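Local coordinates for DNA mismatch repair protein MUTS (PDB 1EWQ) that recognises mismatched DNA and starts its repair, working with a weak ATPase activity, at residues R258-F263 and Q595-A600; G321-L326 and Y530-E535; V543-G548 and L601-G606. One frame throughout, in Å; residues are numbered along the deposited sequence.

Contact 1 of 3, residues R258-F263 and Q595-A600; sequences RALEVF and QTALIA
The shortest polar bond here, Ile599 N to Gln595 O at 2.9 Å, keeps in shape the helical turn on which Ala597 and Leu598 sit, and those two side chains receive Leu260. The turn belongs to helix 589-603, which follows the P-loop of the ATPase domain. Leu260 lies just past the end of helix 254-259, where a Schellman motif turns the chain. Glu261 takes the positive phi of that motif (47°), and its N returns to Arg258 O in a weak bond. Leu260, the residue before this turn, points its side chain at helix 589-603, and its branched end suits the task. Both methyls reach one small partner, CD2 standing 3.8 Å and CD1 4.0 Å from Ala597 CB. Alanine fits because the same surface also packs on Ile622, Leu658 and Leu660 of strands 621-625 and 657-662, so the helix keeps a short side chain between leucine and sheet. Leu598 comes from the flank. Its CG stands beside the backbone N (chi1 -68°), and an extended chi2 carries the tip back toward the neighbouring segment, where the two leucines run past each other in opposite directions. The buried contact is wholly apolar, joining the domain III range to the ATPase, and the Leu260 side chain lies about 9 Å from that of Ser590, a predicted ATP-binding residue. Leu598 CD2 completes the packing, 4.1 Å from Leu260 CG.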
loop_
_atom_site.group_PDB
_atom_site.type_symbol
_atom_site.label_atom_id
_atom_site.label_comp_id
_atom_site.label_asym_id
_atom_site.label_seq_id
_atom_site.Cartn_x
_atom_site.Cartn_y
_atom_site.Cartn_z
ATOM N N ARG C 258 2.369 -17.019 -14.120
ATOM C CA ARG C 258 1.305 -16.382 -13.340
ATOM C C ARG C 258 0.190 -17.361 -12.980
ATOM O O ARG C 258 -0.254 -17.399 -11.828
ATOM C CB ARG C 258 0.683 -15.202 -14.106
ATOM C CG ARG C 258 1.511 -13.915 -14.137
ATOM C CD ARG C 258 0.793 -12.812 -14.925
ATOM N NE ARG C 258 1.469 -11.518 -14.838
ATOM C CZ ARG C 258 1.564 -10.794 -13.722
ATOM N NH1 ARG C 258 1.027 -11.235 -12.592
ATOM N NH2 ARG C 258 2.191 -9.624 -13.731
ATOM N N ALA C 259 -0.272 -18.137 -13.959
ATOM C CA ALA C 259 -1.348 -19.089 -13.711
ATOM C C ALA C 259 -0.929 -20.195 -12.754
ATOM O O ALA C 259 -1.755 -20.722 -12.019
ATOM C CB ALA C 259 -1.853 -19.696 -15.033
ATOM N N LEU C 260 0.352 -20.542 -12.763
ATOM C CA LEU C 260 0.880 -21.588 -11.888
ATOM C C LEU C 260 1.415 -21.023 -10.572
ATOM O O LEU C 260 1.863 -21.773 -9.702
ATOM C CB LEU C 260 2.002 -22.345 -12.602
ATOM C CG LEU C 260 1.723 -23.679 -13.303
ATOM C CD1 LEU C 260 0.244 -23.828 -13.683
ATOM C CD2 LEU C 260 2.644 -23.783 -14.505
ATOM N N GLU C 261 1.380 -19.702 -10.433
ATOM C CA GLU C 261 1.867 -19.045 -9.226
ATOM C C GLU C 261 3.236 -19.585 -8.811
ATOM O O GLU C 261 3.435 -19.983 -7.668
ATOM C CB GLU C 261 0.866 -19.240 -8.080
ATOM C CG GLU C 261 -0.551 -18.832 -8.430
ATOM C CD GLU C 261 -1.509 -18.973 -7.272
ATOM O OE1 GLU C 261 -1.630 -18.021 -6.470
ATOM O OE2 GLU C 261 -2.133 -20.044 -7.164
ATOM N N VAL C 262 4.174 -19.604 -9.749
ATOM C CA VAL C 262 5.516 -20.095 -9.465
ATOM C C VAL C 262 6.277 -19.143 -8.544
ATOM O O VAL C 262 6.842 -19.564 -7.529
ATOM C CB VAL C 262 6.338 -20.279 -10.761
ATOM C CG1 VAL C 262 7.742 -20.752 -10.416
ATOM C CG2 VAL C 262 5.654 -21.283 -11.678
ATOM N N PHE C 263 6.274 -17.863 -8.899
ATOM C CA PHE C 263 6.975 -16.850 -8.120
ATOM C C PHE C 263 6.053 -15.844 -7.438
ATOM O O PHE C 263 6.403 -15.286 -6.400
ATOM C CB PHE C 263 7.967 -16.099 -9.016
ATOM C CG PHE C 263 9.042 -16.968 -9.581
ATOM C CD1 PHE C 263 9.179 -17.121 -10.952
ATOM C CD2 PHE C 263 9.923 -17.638 -8.743
ATOM C CE1 PHE C 263 10.170 -17.922 -11.478
ATOM C CE2 PHE C 263 10.925 -18.450 -9.265
ATOM C CZ PHE C 263 11.051 -18.593 -10.632
ATOM N N GLN C 595 -1.655 -29.083 -10.967
ATOM C CA GLN C 595 -0.761 -30.009 -10.268
ATOM C C GLN C 595 0.088 -30.774 -11.266
ATOM O O GLN C 595 1.241 -31.089 -10.992
ATOM C CB GLN C 595 -1.546 -30.982 -9.358
ATOM C CG GLN C 595 -2.009 -32.308 -9.965
ATOM C CD GLN C 595 -2.776 -33.181 -8.947
ATOM O OE1 GLN C 595 -2.831 -34.409 -9.067
ATOM N NE2 GLN C 595 -3.375 -32.544 -7.961
ATOM N N THR C 596 -0.484 -31.051 -12.433
ATOM C CA THR C 596 0.224 -31.766 -13.488
ATOM C C THR C 596 1.421 -30.932 -13.952
ATOM O O THR C 596 2.540 -31.432 -14.051
ATOM C CB THR C 596 -0.706 -32.024 -14.684
ATOM O OG1 THR C 596 -1.814 -32.824 -14.259
ATOM C CG2 THR C 596 0.038 -32.736 -15.800
ATOM N N ALA C 597 1.179 -29.653 -14.221
ATOM C CA ALA C 597 2.237 -28.753 -14.659
ATOM C C ALA C 597 3.300 -28.596 -13.570
ATOM O O ALA C 597 4.504 -28.569 -13.854
ATOM C CB ALA C 597 1.647 -27.387 -15.011
ATOM N N LEU C 598 2.863 -28.498 -12.321
ATOM C CA LEU C 598 3.823 -28.330 -11.238
ATOM C C LEU C 598 4.708 -29.552 -11.038
ATOM O O LEU C 598 5.910 -29.423 -10.818
ATOM C CB LEU C 598 3.106 -27.951 -9.936
ATOM C CG LEU C 598 2.502 -26.544 -10.006
ATOM C CD1 LEU C 598 1.642 -26.276 -8.768
ATOM C CD2 LEU C 598 3.617 -25.519 -10.142
ATOM N N ILE C 599 4.125 -30.739 -11.122
ATOM C CA ILE C 599 4.916 -31.957 -10.965
ATOM C C ILE C 599 5.991 -32.002 -12.055
ATOM O O ILE C 599 7.156 -32.313 -11.781
ATOM C CB ILE C 599 4.015 -33.213 -11.056
ATOM C CG1 ILE C 599 3.145 -33.302 -9.795
ATOM C CG2 ILE C 599 4.863 -34.468 -11.243
ATOM C CD1 ILE C 599 2.041 -34.339 -9.901
ATOM N N ALA C 600 5.587 -31.679 -13.286
ATOM C CA ALA C 600 6.500 -31.660 -14.436
ATOM C C ALA C 600 7.558 -30.575 -14.232
ATOM O O ALA C 600 8.739 -30.775 -14.527
ATOM C CB ALA C 600 5.722 -31.387 -15.720
#

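Contact 2 of 3, residues G321-L326 and Y530-E535; sequences GVRRLL and YAALAE
Arg323 lays one face of its guanidinium over the aliphatic stem of Glu535, whose CG sits 3.2 Å above the plane, offset toward the rim. The contact is a helix-helix crossing within the largely helical domain III: the axes of segments 321-326 and 530-535 pass 10.4 Å apart at a signed angle of -120°. A long side chain suits that separation. The arginine first runs past Ala531, with CG 4.0 Å from Ala531 CB, and then bends at chi3 (58°) to bring its head beside Ala532 and Glu535. The two alanines are short enough to let it slant across their helix. Glu535 answers with a bend at chi2, which brings its carboxylate to the NE and CD end of the arginine. The resulting salt bridge joins Arg323 NE to Glu535 OE1 at 3.1 Å, with the two flat groups only 24° from parallel. The N-H of NE is given to a water, which accepts at 2.7 Å from Arg323 NE. Both charges have further partners: Arg323 NH1 binds Glu278 O, while Glu535 OE1 also pairs with Arg319 NE. The nearby OE2 of Glu320 would tend to raise the affinity of this buried carboxylate for a proton, an effect the two arginines should offset. The same water stands 3.2 Å from Glu535 OE2.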
loop_
_atom_site.group_PDB
_atom_site.type_symbol
_atom_site.label_atom_id
_atom_site.label_comp_id
_atom_site.label_asym_id
_atom_site.label_seq_id
_atom_site.Cartn_x
_atom_site.Cartn_y
_atom_site.Cartn_z
ATOM N N GLY C 321 23.155 -31.840 9.269
ATOM C CA GLY C 321 24.413 -31.265 9.706
ATOM C C GLY C 321 24.840 -30.134 8.790
ATOM O O GLY C 321 25.204 -29.045 9.249
ATOM N N VAL C 322 24.797 -30.392 7.488
ATOM C CA VAL C 322 25.175 -29.383 6.503
ATOM C C VAL C 322 24.268 -28.157 6.630
ATOM O O VAL C 322 24.752 -27.021 6.649
ATOM C CB VAL C 322 25.100 -29.966 5.069
ATOM C CG1 VAL C 322 25.146 -28.856 4.035
ATOM C CG2 VAL C 322 26.261 -30.919 4.852
ATOM N N ARG C 323 22.961 -28.394 6.740
ATOM C CA ARG C 323 21.981 -27.320 6.873
ATOM C C ARG C 323 22.207 -26.500 8.154
ATOM O O ARG C 323 22.019 -25.282 8.166
ATOM C CB ARG C 323 20.552 -27.905 6.833
ATOM C CG ARG C 323 20.128 -28.411 5.440
ATOM C CD ARG C 323 18.794 -29.172 5.440
ATOM N NE ARG C 323 17.687 -28.375 5.967
ATOM C CZ ARG C 323 17.195 -27.284 5.385
ATOM N NH1 ARG C 323 17.707 -26.850 4.238
ATOM N NH2 ARG C 323 16.201 -26.612 5.958
ATOM N N ARG C 324 22.619 -27.172 9.225
ATOM C CA ARG C 324 22.894 -26.504 10.494
ATOM C C ARG C 324 24.047 -25.529 10.269
ATOM O O ARG C 324 23.977 -24.361 10.656
ATOM C CB ARG C 324 23.321 -27.532 11.558
ATOM C CG ARG C 324 22.554 -27.470 12.868
ATOM C CD ARG C 324 23.312 -28.198 13.988
ATOM N NE ARG C 324 23.657 -29.567 13.617
ATOM C CZ ARG C 324 22.768 -30.537 13.403
ATOM N NH1 ARG C 324 21.467 -30.299 13.530
ATOM N NH2 ARG C 324 23.182 -31.743 13.031
ATOM N N LEU C 325 25.110 -26.021 9.635
ATOM C CA LEU C 325 26.289 -25.199 9.375
ATOM C C LEU C 325 26.013 -24.059 8.398
ATOM O O LEU C 325 26.449 -22.929 8.633
ATOM C CB LEU C 325 27.451 -26.074 8.875
ATOM C CG LEU C 325 28.040 -26.991 9.965
ATOM C CD1 LEU C 325 28.936 -28.052 9.351
ATOM C CD2 LEU C 325 28.812 -26.144 10.987
ATOM N N LEU C 326 25.284 -24.351 7.320
ATOM C CA LEU C 326 24.956 -23.335 6.320
ATOM C C LEU C 326 24.160 -22.178 6.914
ATOM O O LEU C 326 24.303 -21.036 6.495
ATOM C CB LEU C 326 24.155 -23.950 5.176
ATOM C CG LEU C 326 24.904 -24.918 4.269
ATOM C CD1 LEU C 326 23.945 -25.456 3.206
ATOM C CD2 LEU C 326 26.101 -24.202 3.633
ATOM N N TYR C 530 20.530 -28.754 -3.055
ATOM C CA TYR C 530 20.300 -30.190 -3.003
ATOM C C TYR C 530 19.796 -30.623 -1.626
ATOM O O TYR C 530 18.843 -31.396 -1.523
ATOM C CB TYR C 530 21.591 -30.930 -3.340
ATOM C CG TYR C 530 22.060 -30.733 -4.762
ATOM C CD1 TYR C 530 23.408 -30.501 -5.048
ATOM C CD2 TYR C 530 21.169 -30.836 -5.833
ATOM C CE1 TYR C 530 23.850 -30.380 -6.367
ATOM C CE2 TYR C 530 21.606 -30.721 -7.156
ATOM C CZ TYR C 530 22.944 -30.494 -7.415
ATOM O OH TYR C 530 23.376 -30.405 -8.722
ATOM N N ALA C 531 20.433 -30.127 -0.571
ATOM C CA ALA C 531 20.016 -30.478 0.784
ATOM C C ALA C 531 18.615 -29.925 1.056
ATOM O O ALA C 531 17.793 -30.566 1.719
ATOM C CB ALA C 531 21.018 -29.929 1.807
ATOM N N ALA C 532 18.342 -28.737 0.521
ATOM C CA ALA C 532 17.040 -28.095 0.691
ATOM C C ALA C 532 15.916 -28.857 -0.016
ATOM O O ALA C 532 14.824 -29.016 0.531
ATOM C CB ALA C 532 17.094 -26.663 0.179
ATOM N N LEU C 533 16.178 -29.312 -1.235
ATOM C CA LEU C 533 15.169 -30.053 -1.982
ATOM C C LEU C 533 14.945 -31.399 -1.306
ATOM O O LEU C 533 13.835 -31.940 -1.350
ATOM C CB LEU C 533 15.612 -30.256 -3.438
ATOM C CG LEU C 533 15.686 -28.979 -4.292
ATOM C CD1 LEU C 533 16.236 -29.287 -5.674
ATOM C CD2 LEU C 533 14.300 -28.374 -4.409
ATOM N N ALA C 534 15.995 -31.938 -0.679
ATOM C CA ALA C 534 15.872 -33.215 0.017
ATOM C C ALA C 534 15.026 -32.992 1.258
ATOM O O ALA C 534 14.191 -33.825 1.603
ATOM C CB ALA C 534 17.254 -33.764 0.413
ATOM N N GLU C 535 15.251 -31.859 1.916
ATOM C CA GLU C 535 14.518 -31.487 3.120
ATOM C C GLU C 535 13.018 -31.435 2.830
ATOM O O GLU C 535 12.212 -31.997 3.574
ATOM C CB GLU C 535 14.982 -30.117 3.604
ATOM C CG GLU C 535 14.676 -29.818 5.058
ATOM C CD GLU C 535 15.541 -30.633 6.012
ATOM O OE1 GLU C 535 16.535 -31.225 5.552
ATOM O OE2 GLU C 535 15.238 -30.676 7.218
HETATM O O HOH W 1 17.272 -28.747 8.659
#

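Contact 3 of 3, residues V543-G548 and L601-G606; sequences VRPRFG and LLAQVG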
loop_
_atom_site.group_PDB
_atom_site.type_symbol
_atom_site.label_atom_id
_atom_site.label_comp_id
_atom_site.label_asym_id
_atom_site.label_seq_id
_atom_site.Cartn_x
_atom_site.Cartn_y
_atom_site.Cartn_z
ATOM N N VAL C 543 8.540 -37.973 -4.139
ATOM C CA VAL C 543 9.309 -39.095 -4.654
ATOM C C VAL C 543 10.126 -38.732 -5.881
ATOM O O VAL C 543 9.835 -37.751 -6.567
ATOM C CB VAL C 543 8.388 -40.275 -4.993
ATOM C CG1 VAL C 543 7.576 -40.655 -3.749
ATOM C CG2 VAL C 543 7.458 -39.906 -6.140
ATOM N N ARG C 544 11.157 -39.524 -6.153
ATOM C CA ARG C 544 11.999 -39.281 -7.314
ATOM C C ARG C 544 11.274 -39.698 -8.584
ATOM O O ARG C 544 10.801 -40.833 -8.693
ATOM C CB ARG C 544 13.326 -40.052 -7.215
ATOM C CG ARG C 544 14.201 -39.889 -8.458
ATOM C CD ARG C 544 15.592 -40.480 -8.276
ATOM N NE ARG C 544 16.401 -40.354 -9.488
ATOM C CZ ARG C 544 17.729 -40.324 -9.505
ATOM N NH1 ARG C 544 18.411 -40.409 -8.373
ATOM N NH2 ARG C 544 18.376 -40.191 -10.653
ATOM N N PRO C 545 11.156 -38.772 -9.555
ATOM C CA PRO C 545 10.493 -39.015 -10.837
ATOM C C PRO C 545 11.405 -39.731 -11.833
ATOM O O PRO C 545 12.621 -39.588 -11.793
ATOM C CB PRO C 545 10.151 -37.605 -11.309
ATOM C CG PRO C 545 11.341 -36.831 -10.841
ATOM C CD PRO C 545 11.488 -37.341 -9.417
ATOM N N ARG C 546 10.808 -40.505 -12.728
ATOM C CA ARG C 546 11.575 -41.210 -13.739
ATOM C C ARG C 546 11.201 -40.565 -15.068
ATOM O O ARG C 546 10.065 -40.153 -15.260
ATOM C CB ARG C 546 11.208 -42.689 -13.755
ATOM C CG ARG C 546 11.231 -43.362 -12.387
ATOM C CD ARG C 546 12.603 -43.303 -11.732
ATOM N NE ARG C 546 12.575 -43.853 -10.376
ATOM C CZ ARG C 546 13.630 -43.904 -9.563
ATOM N NH1 ARG C 546 14.807 -43.438 -9.965
ATOM N NH2 ARG C 546 13.509 -44.417 -8.344
ATOM N N PHE C 547 12.158 -40.474 -15.983
ATOM C CA PHE C 547 11.892 -39.854 -17.276
ATOM C C PHE C 547 11.739 -40.872 -18.399
ATOM O O PHE C 547 12.502 -41.829 -18.487
ATOM C CB PHE C 547 13.008 -38.859 -17.619
ATOM C CG PHE C 547 13.184 -37.780 -16.591
ATOM C CD1 PHE C 547 14.261 -37.803 -15.717
ATOM C CD2 PHE C 547 12.243 -36.764 -16.473
ATOM C CE1 PHE C 547 14.398 -36.824 -14.734
ATOM C CE2 PHE C 547 12.364 -35.779 -15.498
ATOM C CZ PHE C 547 13.438 -35.805 -14.627
ATOM N N GLY C 548 10.740 -40.644 -19.248
ATOM C CA GLY C 548 10.457 -41.516 -20.377
ATOM C C GLY C 548 9.571 -40.737 -21.340
ATOM O O GLY C 548 9.541 -39.508 -21.275
ATOM N N LEU C 601 7.130 -29.429 -13.722
ATOM C CA LEU C 601 8.047 -28.319 -13.474
ATOM C C LEU C 601 9.103 -28.717 -12.453
ATOM O O LEU C 601 10.295 -28.464 -12.644
ATOM C CB LEU C 601 7.278 -27.104 -12.963
ATOM C CG LEU C 601 8.072 -25.857 -12.551
ATOM C CD1 LEU C 601 9.187 -25.559 -13.545
ATOM C CD2 LEU C 601 7.101 -24.681 -12.460
ATOM N N LEU C 602 8.656 -29.344 -11.365
ATOM C CA LEU C 602 9.563 -29.774 -10.306
ATOM C C LEU C 602 10.557 -30.824 -10.801
ATOM O O LEU C 602 11.741 -30.766 -10.483
ATOM C CB LEU C 602 8.764 -30.315 -9.112
ATOM C CG LEU C 602 7.952 -29.290 -8.310
ATOM C CD1 LEU C 602 7.095 -30.004 -7.261
ATOM C CD2 LEU C 602 8.894 -28.304 -7.647
ATOM N N ALA C 603 10.080 -31.786 -11.583
ATOM C CA ALA C 603 10.974 -32.815 -12.107
ATOM C C ALA C 603 12.047 -32.224 -13.024
ATOM O O ALA C 603 13.203 -32.658 -13.004
ATOM C CB ALA C 603 10.179 -33.861 -12.868
ATOM N N GLN C 604 11.677 -31.237 -13.833
ATOM C CA GLN C 604 12.651 -30.661 -14.749
ATOM C C GLN C 604 13.560 -29.618 -14.122
ATOM O O GLN C 604 14.351 -28.938 -14.795
ATOM C CB GLN C 604 11.937 -30.162 -16.012
ATOM C CG GLN C 604 11.548 -31.378 -16.883
ATOM C CD GLN C 604 10.833 -31.033 -18.163
ATOM O OE1 GLN C 604 9.614 -31.182 -18.254
ATOM N NE2 GLN C 604 11.580 -30.570 -19.168
ATOM N N VAL C 605 13.477 -29.550 -12.804
ATOM C CA VAL C 605 14.310 -28.659 -12.032
ATOM C C VAL C 605 15.245 -29.568 -11.224
ATOM O O VAL C 605 16.242 -29.126 -10.646
ATOM C CB VAL C 605 13.417 -27.743 -11.146
ATOM C CG1 VAL C 605 13.808 -27.819 -9.680
ATOM C CG2 VAL C 605 13.486 -26.332 -11.684
ATOM N N GLY C 606 14.926 -30.860 -11.217
ATOM C CA GLY C 606 15.752 -31.822 -10.501
ATOM C C GLY C 606 15.281 -32.052 -9.083
ATOM O O GLY C 606 16.044 -32.500 -8.232
#
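Ala603 packs tightly against Pro545 and Phe547, whereas the intervening Arg546 turns outward to solvent. On the close side the alanine methyl fits between a puckered proline ring and a phenyl ring: Ala603 CB lies 3.8 Å from Pro545 CG and 3.9 Å from Phe547 CE2. The small methyl suits a place already lined by Leu306 of helix 299-314 and Leu616 of strand 613-616. The phenyl ring meets the helix end edge-on. Its CG stands beside the backbone N (chi1 -58°), which sends the ring toward the helix and places Phe547 CZ 3.5 Å from Ala603 O, with the oxygen in the ring plane. Such an approach is favourable, because the ring edge carries slight positive charge. That carbonyl belongs to a Schellman motif ending helix 589-603, the helix behind the P-loop: Gly606 N bonds to Ala603 O at 3.1 Å and Ser607 N to Leu602 O. Gly606 adopts phi 92°, where a side chain would press on the preceding carbonyl oxygen, so glycine is the natural residue. The alternation of strand 546-547, the edge strand of a small mixed sheet, separates Phe547 from its exposed neighbours. Gly548 is exposed too, and Arg544 runs away from the helix to salt bridges with Asp307 and Glu303. On this outer side Arg544 CG lies 3.9 Å above the plane of the Arg546 guanidinium, offset toward its rim.

Overall arrangement
From the N terminus, the chain first lays down 258-263, then 321-326, and contact 2 is the first to close, when helix 514-540 returns through domain III at 530-535. Segment 543-548 follows directly. Helix 589-603 then closes contact 1 with its middle turns and contact 3 with its end. Contact 2 therefore lies wholly within the span of contact 1, while contacts 1 and 3 cross. Those two share the helix and meet at Val262 CG2 and Leu601 CD2, 3.8 Å apart, their centres about 14 Å apart. Contact 2 reaches contact 3 through Leu533 and Gly606. Contact 1 joins domain III to the ATPase, contact 2 two domain III helices, and contact 3 strand 546-547 to helix 589-603.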